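Local coordinates for Sec-alkyl sulfatase (Pseudomonas sp. dsm 6611, PDB 2YHE) that hydrolyses secondary alkyl sulfates enantioselectively with strict inversion of configuration, turning (R)-sulfate esters into (S)-alcohols and sulfate as a zinc-dependent homodimer, at the interface of chains A and B. Sequence-based numbering; all coordinates share one arbitrary frame. Chains: chain A/B, Sec-alkyl sulfatase.

Contacts 1 and 2 lie about 19 Å apart, measured between the centres of their C-alpha atoms, and both belong to the two-fold interface of the homodimer, so each recurs with the chains exchanged. Helix 222-233 of chain A serves both: its first turn takes part in contact 2, and A:Tyr231 near its end lines contact 1. The C-terminal stretch also runs through both, with A:Phe652, A:Ser653 and A:Phe656 in contact 2 and A:Ile658 and A:Val659 in contact 1. Chain B supplies a 3-10 turn to contact 1 and the end of helix 362-388 to contact 2, so shared elements of one subunit hold two separate elements of the other.

Contact 1: the interface of chains A and B. Residues chain A 231, 481, 485, 489, 501, 505, 520-521, 658-659; chain B 437-441.
A short 3-10 turn of chain B, residues 439-441 with B:Gly437 and B:Asn438 ahead of it, enters a pocket lined by helices and by the C-terminal loop stretch of chain A in this type III sulfatase dimer; the turn belongs to the alkyl sulfatase dimerisation region. A direct hydrogen bond joins two asparagines tip to tip: B:Asn438 ND2 donates to the amide oxygen A:Asn485 OD1 at 2.9 Å (149° at H). The two amide planes stand 77° apart, and the donor sits above the plane of the accepting carbonyl instead of on a lone pair. Both asparagines have CG anti to the backbone N (chi1 -178° for B:Asn438), which points the amides at each other. The other end of the B:Asn438 amide works within its own chain, where OD1 accepts from B:Ala440 N at 3.1 Å; this donor comes from above the carbonyl plane, and probably helps to set the rotation of the group while capping the turn. The amide nitrogen A:Asn485 ND2 meets a water that also contacts B:Asn441 OD1, a bridge beside the direct bond.

B:Pro439 brings apolar surface to several chain A residues. Its CD faces A:Val659 CG1 at 3.7 Å, and CD and CG cross the CD2-CE2 side of A:Tyr231 at about a right angle. Its CB meets A:Tyr521 CD1 at 3.8 Å and the terminal methyl of A:Met505, whose chain is extended beyond CG. B:Ala440 CB packs on A:Asn485 CB at 3.6 Å. Behind it, A:Gln501 NE2 donates to A:Val481 O at 2.7 Å, in the carbonyl plane and on a lone pair, tying helix 495-511 to helix 477-490.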
ATOM      1  N   TYR A 231      12.689  17.413  -0.345  1.00 29.59           N
ATOM      2  CA  TYR A 231      13.243  16.889  -1.587  1.00 28.23           C
ATOM      3  C   TYR A 231      12.205  17.044  -2.693  1.00 35.76           C
ATOM      4  O   TYR A 231      12.531  17.469  -3.803  1.00 34.21           O
ATOM      5  CB  TYR A 231      13.612  15.427  -1.414  1.00 27.84           C
ATOM      6  CG  TYR A 231      15.035  15.246  -0.952  1.00 29.06           C
ATOM      7  CD1 TYR A 231      15.416  15.587   0.340  1.00 30.87           C
ATOM      8  CD2 TYR A 231      16.007  14.725  -1.805  1.00 29.45           C
ATOM      9  CE1 TYR A 231      16.733  15.444   0.767  1.00 31.52           C
ATOM     10  CE2 TYR A 231      17.332  14.597  -1.391  1.00 31.21           C
ATOM     11  CZ  TYR A 231      17.690  14.956  -0.100  1.00 37.51           C
ATOM     12  OH  TYR A 231      18.987  14.822   0.326  1.00 38.06           O
ATOM     13  N   VAL A 481      25.028   7.468 -10.336  1.00 32.03           N
ATOM     14  CA  VAL A 481      24.372   7.708  -9.042  1.00 30.75           C
ATOM     15  C   VAL A 481      24.198   6.434  -8.240  1.00 34.59           C
ATOM     16  O   VAL A 481      24.198   6.494  -7.014  1.00 33.35           O
ATOM     17  CB  VAL A 481      23.086   8.568  -9.044  1.00 34.66           C
ATOM     18  CG1 VAL A 481      23.316   9.903  -9.712  1.00 34.32           C
ATOM     19  CG2 VAL A 481      21.888   7.841  -9.666  1.00 35.09           C
ATOM     20  N   ASN A 485      26.274   6.085  -4.735  1.00 38.19           N
ATOM     21  CA  ASN A 485      25.444   5.918  -3.539  1.00 37.43           C
ATOM     22  C   ASN A 485      26.057   4.874  -2.609  1.00 40.96           C
ATOM     23  O   ASN A 485      26.112   5.089  -1.398  1.00 41.08           O
ATOM     24  CB  ASN A 485      24.022   5.519  -3.922  1.00 36.44           C
ATOM     25  CG  ASN A 485      23.082   5.485  -2.759  1.00 50.66           C
ATOM     26  OD1 ASN A 485      22.968   6.454  -1.996  1.00 43.10           O
ATOM     27  ND2 ASN A 485      22.415   4.354  -2.584  1.00 42.67           N
ATOM     28  N   PHE A 489      27.525   5.867   1.020  1.00 33.51           N
ATOM     29  CA  PHE A 489      27.026   5.140   2.188  1.00 32.19           C
ATOM     30  C   PHE A 489      28.083   4.312   2.892  1.00 38.02           C
ATOM     31  O   PHE A 489      28.006   4.150   4.107  1.00 40.35           O
ATOM     32  CB  PHE A 489      25.759   4.343   1.879  1.00 33.09           C
ATOM     33  CG  PHE A 489      24.525   5.190   2.087  1.00 32.93           C
ATOM     34  CD1 PHE A 489      24.099   6.082   1.106  1.00 33.75           C
ATOM     35  CD2 PHE A 489      23.798   5.109   3.268  1.00 33.74           C
ATOM     36  CE1 PHE A 489      22.965   6.875   1.300  1.00 33.34           C
ATOM     37  CE2 PHE A 489      22.660   5.895   3.461  1.00 35.52           C
ATOM     38  CZ  PHE A 489      22.247   6.766   2.471  1.00 33.27           C
ATOM     39  N   GLN A 501      28.844  12.258  -7.122  1.00 37.72           N
ATOM     40  CA  GLN A 501      27.457  11.850  -6.906  1.00 36.82           C
ATOM     41  C   GLN A 501      26.532  13.035  -7.155  1.00 39.32           C
ATOM     42  O   GLN A 501      25.529  12.899  -7.872  1.00 39.01           O
ATOM     43  CB  GLN A 501      27.279  11.266  -5.484  1.00 37.81           C
ATOM     44  CG  GLN A 501      25.921  10.644  -5.186  1.00 46.54           C
ATOM     45  CD  GLN A 501      25.590   9.405  -5.954  1.00 57.33           C
ATOM     46  OE1 GLN A 501      26.344   8.928  -6.805  1.00 58.52           O
ATOM     47  NE2 GLN A 501      24.437   8.856  -5.659  1.00 51.09           N
ATOM     48  N   MET A 505      23.728  13.650 -10.246  1.00 32.92           N
ATOM     49  CA  MET A 505      22.343  13.988  -9.891  1.00 32.52           C
ATOM     50  C   MET A 505      21.913  15.282 -10.536  1.00 40.09           C
ATOM     51  O   MET A 505      20.797  15.381 -11.055  1.00 41.78           O
ATOM     52  CB  MET A 505      22.176  14.113  -8.389  1.00 34.44           C
ATOM     53  CG  MET A 505      21.921  12.805  -7.712  1.00 36.96           C
ATOM     54  SD  MET A 505      21.197  13.043  -6.074  1.00 39.86           S
ATOM     55  CE  MET A 505      21.226  11.353  -5.486  1.00 36.93           C
ATOM     56  N   MET A 520      14.067  16.681  -6.415  1.00 24.59           N
ATOM     57  CA  MET A 520      14.706  15.637  -5.632  1.00 24.36           C
ATOM     58  C   MET A 520      16.191  15.554  -5.938  1.00 30.17           C
ATOM     59  O   MET A 520      17.005  15.506  -5.010  1.00 29.00           O
ATOM     60  CB  MET A 520      14.015  14.289  -5.853  1.00 26.21           C
ATOM     61  CG  MET A 520      12.643  14.229  -5.238  1.00 28.89           C
ATOM     62  SD  MET A 520      11.822  12.642  -5.552  1.00 32.26           S
ATOM     63  CE  MET A 520      11.071  12.909  -7.038  1.00 28.55           C
ATOM     64  N   TYR A 521      16.541  15.584  -7.226  1.00 28.67           N
ATOM     65  CA  TYR A 521      17.932  15.505  -7.668  1.00 29.56           C
ATOM     66  C   TYR A 521      18.740  16.739  -7.214  1.00 33.26           C
ATOM     67  O   TYR A 521      19.868  16.594  -6.755  1.00 32.41           O
ATOM     68  CB  TYR A 521      17.990  15.353  -9.197  1.00 29.94           C
ATOM     69  CG  TYR A 521      17.597  13.994  -9.731  1.00 28.74           C
ATOM     70  CD1 TYR A 521      18.077  12.826  -9.143  1.00 29.53           C
ATOM     71  CD2 TYR A 521      16.888  13.874 -10.919  1.00 30.28           C
ATOM     72  CE1 TYR A 521      17.798  11.565  -9.690  1.00 28.22           C
ATOM     73  CE2 TYR A 521      16.578  12.623 -11.461  1.00 31.22           C
ATOM     74  CZ  TYR A 521      17.024  11.470 -10.834  1.00 32.55           C
ATOM     75  OH  TYR A 521      16.731  10.243 -11.373  1.00 33.32           O
ATOM     76  N   ILE A 658      19.348  12.047   4.270  1.00 34.18           N
ATOM     77  CA  ILE A 658      18.645  11.280   3.257  1.00 32.61           C
ATOM     78  C   ILE A 658      19.650  10.696   2.261  1.00 36.01           C
ATOM     79  O   ILE A 658      19.608   9.491   2.014  1.00 34.93           O
ATOM     80  CB  ILE A 658      17.524  12.143   2.612  1.00 35.32           C
ATOM     81  CG1 ILE A 658      16.299  12.210   3.550  1.00 35.30           C
ATOM     82  CG2 ILE A 658      17.154  11.642   1.226  1.00 36.11           C
ATOM     83  CD1 ILE A 658      15.253  13.279   3.234  1.00 36.03           C
ATOM     84  N   VAL A 659      20.579  11.537   1.738  1.00 33.95           N
ATOM     85  CA  VAL A 659      21.571  11.168   0.702  1.00 33.91           C
ATOM     86  C   VAL A 659      22.913  10.602   1.229  1.00 40.25           C
ATOM     87  O   VAL A 659      23.869  10.344   0.486  1.00 39.82           O
ATOM     88  CB  VAL A 659      21.715  12.227  -0.403  1.00 36.39           C
ATOM     89  CG1 VAL A 659      20.440  12.344  -1.228  1.00 36.11           C
ATOM     90  CG2 VAL A 659      22.142  13.575   0.162  1.00 36.29           C
TER
ATOM     91  N   GLY B 437      13.277   7.743  -0.421  1.00 31.68           N
ATOM     92  CA  GLY B 437      13.527   9.178  -0.339  1.00 30.70           C
ATOM     93  C   GLY B 437      14.888   9.589  -0.862  1.00 33.53           C
ATOM     94  O   GLY B 437      15.112  10.781  -1.105  1.00 33.00           O
ATOM     95  N   ASN B 438      15.788   8.603  -1.078  1.00 28.51           N
ATOM     96  CA  ASN B 438      17.121   8.843  -1.615  1.00 28.52           C
ATOM     97  C   ASN B 438      17.046   8.848  -3.156  1.00 33.04           C
ATOM     98  O   ASN B 438      16.774   7.776  -3.729  1.00 32.81           O
ATOM     99  CB  ASN B 438      18.101   7.777  -1.095  1.00 27.38           C
ATOM    100  CG  ASN B 438      19.531   7.947  -1.531  1.00 42.72           C
ATOM    101  OD1 ASN B 438      19.883   8.729  -2.429  1.00 45.56           O
ATOM    102  ND2 ASN B 438      20.390   7.210  -0.888  1.00 26.98           N
ATOM    103  N   PRO B 439      17.269  10.017  -3.850  1.00 29.04           N
ATOM    104  CA  PRO B 439      17.145  10.036  -5.327  1.00 28.84           C
ATOM    105  C   PRO B 439      18.056   9.081  -6.097  1.00 34.60           C
ATOM    106  O   PRO B 439      17.758   8.798  -7.245  1.00 36.09           O
ATOM    107  CB  PRO B 439      17.301  11.510  -5.710  1.00 29.39           C
ATOM    108  CG  PRO B 439      17.172  12.259  -4.462  1.00 33.14           C
ATOM    109  CD  PRO B 439      17.573  11.366  -3.339  1.00 29.72           C
ATOM    110  N   ALA B 440      19.090   8.511  -5.462  1.00 30.40           N
ATOM    111  CA  ALA B 440      19.903   7.501  -6.131  1.00 31.62           C
ATOM    112  C   ALA B 440      19.083   6.173  -6.387  1.00 40.88           C
ATOM    113  O   ALA B 440      19.440   5.346  -7.250  1.00 42.01           O
ATOM    114  CB  ALA B 440      21.141   7.204  -5.320  1.00 32.03           C
ATOM    115  N   ASN B 441      17.967   6.006  -5.652  1.00 37.58           N
ATOM    116  CA  ASN B 441      17.072   4.849  -5.748  1.00 35.80           C
ATOM    117  C   ASN B 441      15.757   5.231  -6.440  1.00 38.30           C
ATOM    118  O   ASN B 441      14.793   4.471  -6.383  1.00 39.28           O
ATOM    119  CB  ASN B 441      16.782   4.312  -4.338  1.00 32.09           C
ATOM    120  CG  ASN B 441      17.998   3.895  -3.555  1.00 42.72           C
ATOM    121  OD1 ASN B 441      18.213   4.353  -2.426  1.00 32.44           O
ATOM    122  ND2 ASN B 441      18.826   3.015  -4.126  1.00 29.98           N
TER
HETATM  123  O   HOH W   1      20.544   3.314  -0.517  1.00 37.78           O

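Contact 2: the interface of chains A and B. Residues chain A 220-224, 558, 652-653, 656; chain B 385, 387-389.
The ring of A:Phe652 in this type III sulfatase homodimer carries B:Asn388 CB over the centre of one face, 3.7 Å from the ring centroid, a CH-pi contact, while A:Ile558 O lies in plane at its edge. The B:Asn388 amide is turned 46° from this ring. A:Phe656, farther along the C-terminal stretch, has A:Ala224 CA in plane at its edge. The site is a helix-end contact: B:Asn388, the last residue of helix 362-388, is inserted between the start of helix 222-233 and A:Phe652, and it has 119 Å² of its surface hidden by chain A.

Both ends of the B:Asn388 amide bind main chain. ND2 donates to A:Leu220 O at 3.0 Å, with that oxygen close to the amide plane. OD1 receives A:Ala224 N at 2.9 Å, a nearly straight bond (166° at H) arriving in the carbonyl plane. Opposite demands at the two ends fix which way round the amide sits, and the N-terminal end of helix 222-233, where A:Ala224 N is the donor, may polarise OD1. CG lies anti to the carbonyl carbon (chi1 -75°), which directs the amide toward this helix start. The main chain of the same residue is gripped as well: the hydroxyl A:Thr223 OG1 donates to B:Asn388 O at 2.8 Å, in plane and on a lone pair. A:Thr223 CG2 packs obliquely against the amide carbon B:Asn388 CG at 3.5 Å.

One turn earlier, B:Asn385 holds CG anti to the backbone N and sends ND2 to A:Ile558 O at 3.0 Å. Its amide is steeply inclined to the A:Phe652 ring. B:Lys389, its chain extended beyond CG, passes alongside A:Phe652 CD1 and donates from NZ to B:Asn385 OD1 at 3.0 Å, which helps to orient that amide.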
ATOM      1  N   LEU A 220       1.051  11.579  12.402  1.00 30.50           N
ATOM      2  CA  LEU A 220       1.594  10.271  12.821  1.00 30.22           C
ATOM      3  C   LEU A 220       2.874   9.897  12.099  1.00 32.58           C
ATOM      4  O   LEU A 220       3.847   9.516  12.754  1.00 31.35           O
ATOM      5  CB  LEU A 220       0.542   9.160  12.756  1.00 30.94           C
ATOM      6  CG  LEU A 220      -0.783   9.370  13.534  1.00 36.47           C
ATOM      7  CD1 LEU A 220      -1.636   8.112  13.504  1.00 36.88           C
ATOM      8  CD2 LEU A 220      -0.539   9.779  14.969  1.00 37.64           C
ATOM      9  N   ALA A 221       2.903  10.068  10.761  1.00 29.57           N
ATOM     10  CA  ALA A 221       4.102   9.856   9.931  1.00 29.74           C
ATOM     11  C   ALA A 221       4.679  11.251   9.571  1.00 36.54           C
ATOM     12  O   ALA A 221       5.425  11.405   8.601  1.00 36.97           O
ATOM     13  CB  ALA A 221       3.726   9.077   8.676  1.00 30.17           C
ATOM     14  N   GLY A 222       4.319  12.246  10.397  1.00 34.09           N
ATOM     15  CA  GLY A 222       4.601  13.672  10.256  1.00 32.46           C
ATOM     16  C   GLY A 222       6.013  14.113   9.983  1.00 35.32           C
ATOM     17  O   GLY A 222       6.258  14.859   9.020  1.00 35.15           O
ATOM     18  N   THR A 223       6.941  13.688  10.847  1.00 31.78           N
ATOM     19  CA  THR A 223       8.347  14.084  10.749  1.00 31.97           C
ATOM     20  C   THR A 223       9.002  13.568   9.468  1.00 34.11           C
ATOM     21  O   THR A 223       9.603  14.364   8.722  1.00 31.45           O
ATOM     22  CB  THR A 223       9.078  13.993  12.121  1.00 42.52           C
ATOM     23  OG1 THR A 223      10.386  13.438  12.068  1.00 45.22           O
ATOM     24  CG2 THR A 223       8.208  13.428  13.272  1.00 40.66           C
ATOM     25  N   ALA A 224       8.788  12.257   9.179  1.00 30.64           N
ATOM     26  CA  ALA A 224       9.273  11.586   7.967  1.00 29.82           C
ATOM     27  C   ALA A 224       8.773  12.287   6.715  1.00 35.65           C
ATOM     28  O   ALA A 224       9.575  12.652   5.845  1.00 35.79           O
ATOM     29  CB  ALA A 224       8.823  10.137   7.951  1.00 29.97           C
ATOM     30  N   ILE A 558       3.605   6.276  19.211  1.00 34.61           N
ATOM     31  CA  ILE A 558       4.672   6.350  18.229  1.00 33.33           C
ATOM     32  C   ILE A 558       5.924   6.875  18.903  1.00 35.70           C
ATOM     33  O   ILE A 558       6.992   6.305  18.728  1.00 34.14           O
ATOM     34  CB  ILE A 558       4.222   7.169  16.970  1.00 37.01           C
ATOM     35  CG1 ILE A 558       3.137   6.380  16.196  1.00 37.89           C
ATOM     36  CG2 ILE A 558       5.418   7.513  16.029  1.00 37.52           C
ATOM     37  CD1 ILE A 558       2.211   7.183  15.384  1.00 47.32           C
ATOM     38  N   PHE A 652      11.271  13.628  18.232  1.00 42.60           N
ATOM     39  CA  PHE A 652      11.843  13.467  16.902  1.00 41.56           C
ATOM     40  C   PHE A 652      12.462  14.772  16.404  1.00 44.18           C
ATOM     41  O   PHE A 652      11.771  15.801  16.337  1.00 40.40           O
ATOM     42  CB  PHE A 652      10.804  12.927  15.900  1.00 42.26           C
ATOM     43  CG  PHE A 652      10.072  11.680  16.318  1.00 42.70           C
ATOM     44  CD1 PHE A 652      10.753  10.484  16.505  1.00 46.15           C
ATOM     45  CD2 PHE A 652       8.699  11.695  16.513  1.00 44.77           C
ATOM     46  CE1 PHE A 652      10.069   9.315  16.876  1.00 47.41           C
ATOM     47  CE2 PHE A 652       8.016  10.527  16.894  1.00 48.68           C
ATOM     48  CZ  PHE A 652       8.703   9.345  17.065  1.00 47.14           C
ATOM     49  N   SER A 653      13.758  14.715  16.036  1.00 42.09           N
ATOM     50  CA  SER A 653      14.420  15.839  15.389  1.00 43.77           C
ATOM     51  C   SER A 653      13.834  15.977  13.942  1.00 49.53           C
ATOM     52  O   SER A 653      13.664  14.968  13.233  1.00 48.15           O
ATOM     53  CB  SER A 653      15.923  15.598  15.304  1.00 50.12           C
ATOM     54  OG  SER A 653      16.566  16.622  14.557  1.00 64.07           O
ATOM     55  N   PHE A 656      17.122  14.999   9.348  1.00 39.29           N
ATOM     56  CA  PHE A 656      17.701  13.680   9.180  1.00 36.15           C
ATOM     57  C   PHE A 656      18.296  13.554   7.804  1.00 38.34           C
ATOM     58  O   PHE A 656      17.763  14.106   6.836  1.00 37.32           O
ATOM     59  CB  PHE A 656      16.765  12.502   9.570  1.00 36.92           C
ATOM     60  CG  PHE A 656      15.500  12.278   8.775  1.00 37.37           C
ATOM     61  CD1 PHE A 656      15.555  11.756   7.479  1.00 39.87           C
ATOM     62  CD2 PHE A 656      14.246  12.519   9.348  1.00 36.51           C
ATOM     63  CE1 PHE A 656      14.390  11.512   6.768  1.00 40.29           C
ATOM     64  CE2 PHE A 656      13.071  12.270   8.636  1.00 39.42           C
ATOM     65  CZ  PHE A 656      13.149  11.761   7.358  1.00 38.99           C
TER
ATOM     66  N   ASN B 385       8.045   5.064  14.659  1.00 33.50           N
ATOM     67  CA  ASN B 385       9.020   5.699  15.528  1.00 34.36           C
ATOM     68  C   ASN B 385      10.333   5.857  14.749  1.00 39.12           C
ATOM     69  O   ASN B 385      10.874   6.966  14.669  1.00 40.38           O
ATOM     70  CB  ASN B 385       9.236   4.831  16.786  1.00 35.33           C
ATOM     71  CG  ASN B 385      10.313   5.339  17.717  1.00 54.04           C
ATOM     72  OD1 ASN B 385      11.474   4.934  17.628  1.00 34.99           O
ATOM     73  ND2 ASN B 385       9.944   6.241  18.633  1.00 48.19           N
ATOM     74  N   MET B 387      10.767   5.470  11.434  1.00 34.64           N
ATOM     75  CA  MET B 387      10.528   6.202  10.188  1.00 34.00           C
ATOM     76  C   MET B 387      10.734   7.682  10.455  1.00 37.35           C
ATOM     77  O   MET B 387      11.428   8.341   9.689  1.00 38.14           O
ATOM     78  CB  MET B 387       9.093   5.982   9.681  1.00 35.61           C
ATOM     79  CG  MET B 387       9.000   4.920   8.628  1.00 38.92           C
ATOM     80  SD  MET B 387       7.294   4.537   8.160  1.00 42.08           S
ATOM     81  CE  MET B 387       7.015   3.123   9.055  1.00 37.14           C
ATOM     82  N   ASN B 388      10.148   8.188  11.558  1.00 31.54           N
ATOM     83  CA  ASN B 388      10.248   9.586  11.991  1.00 30.72           C
ATOM     84  C   ASN B 388      11.660   9.972  12.454  1.00 32.88           C
ATOM     85  O   ASN B 388      11.988  11.140  12.510  1.00 29.76           O
ATOM     86  CB  ASN B 388       9.175   9.922  13.033  1.00 25.69           C
ATOM     87  CG  ASN B 388       7.819  10.067  12.395  1.00 42.12           C
ATOM     88  OD1 ASN B 388       7.645  10.740  11.345  1.00 40.85           O
ATOM     89  ND2 ASN B 388       6.831   9.427  12.994  1.00 24.10           N
ATOM     90  N   LYS B 389      12.496   8.967  12.724  1.00 31.47           N
ATOM     91  CA  LYS B 389      13.898   9.112  13.072  1.00 32.00           C
ATOM     92  C   LYS B 389      14.769   9.145  11.794  1.00 37.75           C
ATOM     93  O   LYS B 389      15.970   9.402  11.880  1.00 39.64           O
ATOM     94  CB  LYS B 389      14.339   7.996  14.051  1.00 33.58           C
ATOM     95  CG  LYS B 389      13.869   8.234  15.498  1.00 42.58           C
ATOM     96  CD  LYS B 389      14.286   7.085  16.401  1.00 55.46           C
ATOM     97  CE  LYS B 389      13.848   7.196  17.846  1.00 63.65           C
ATOM     98  NZ  LYS B 389      14.186   5.943  18.590  1.00 61.58           N
TER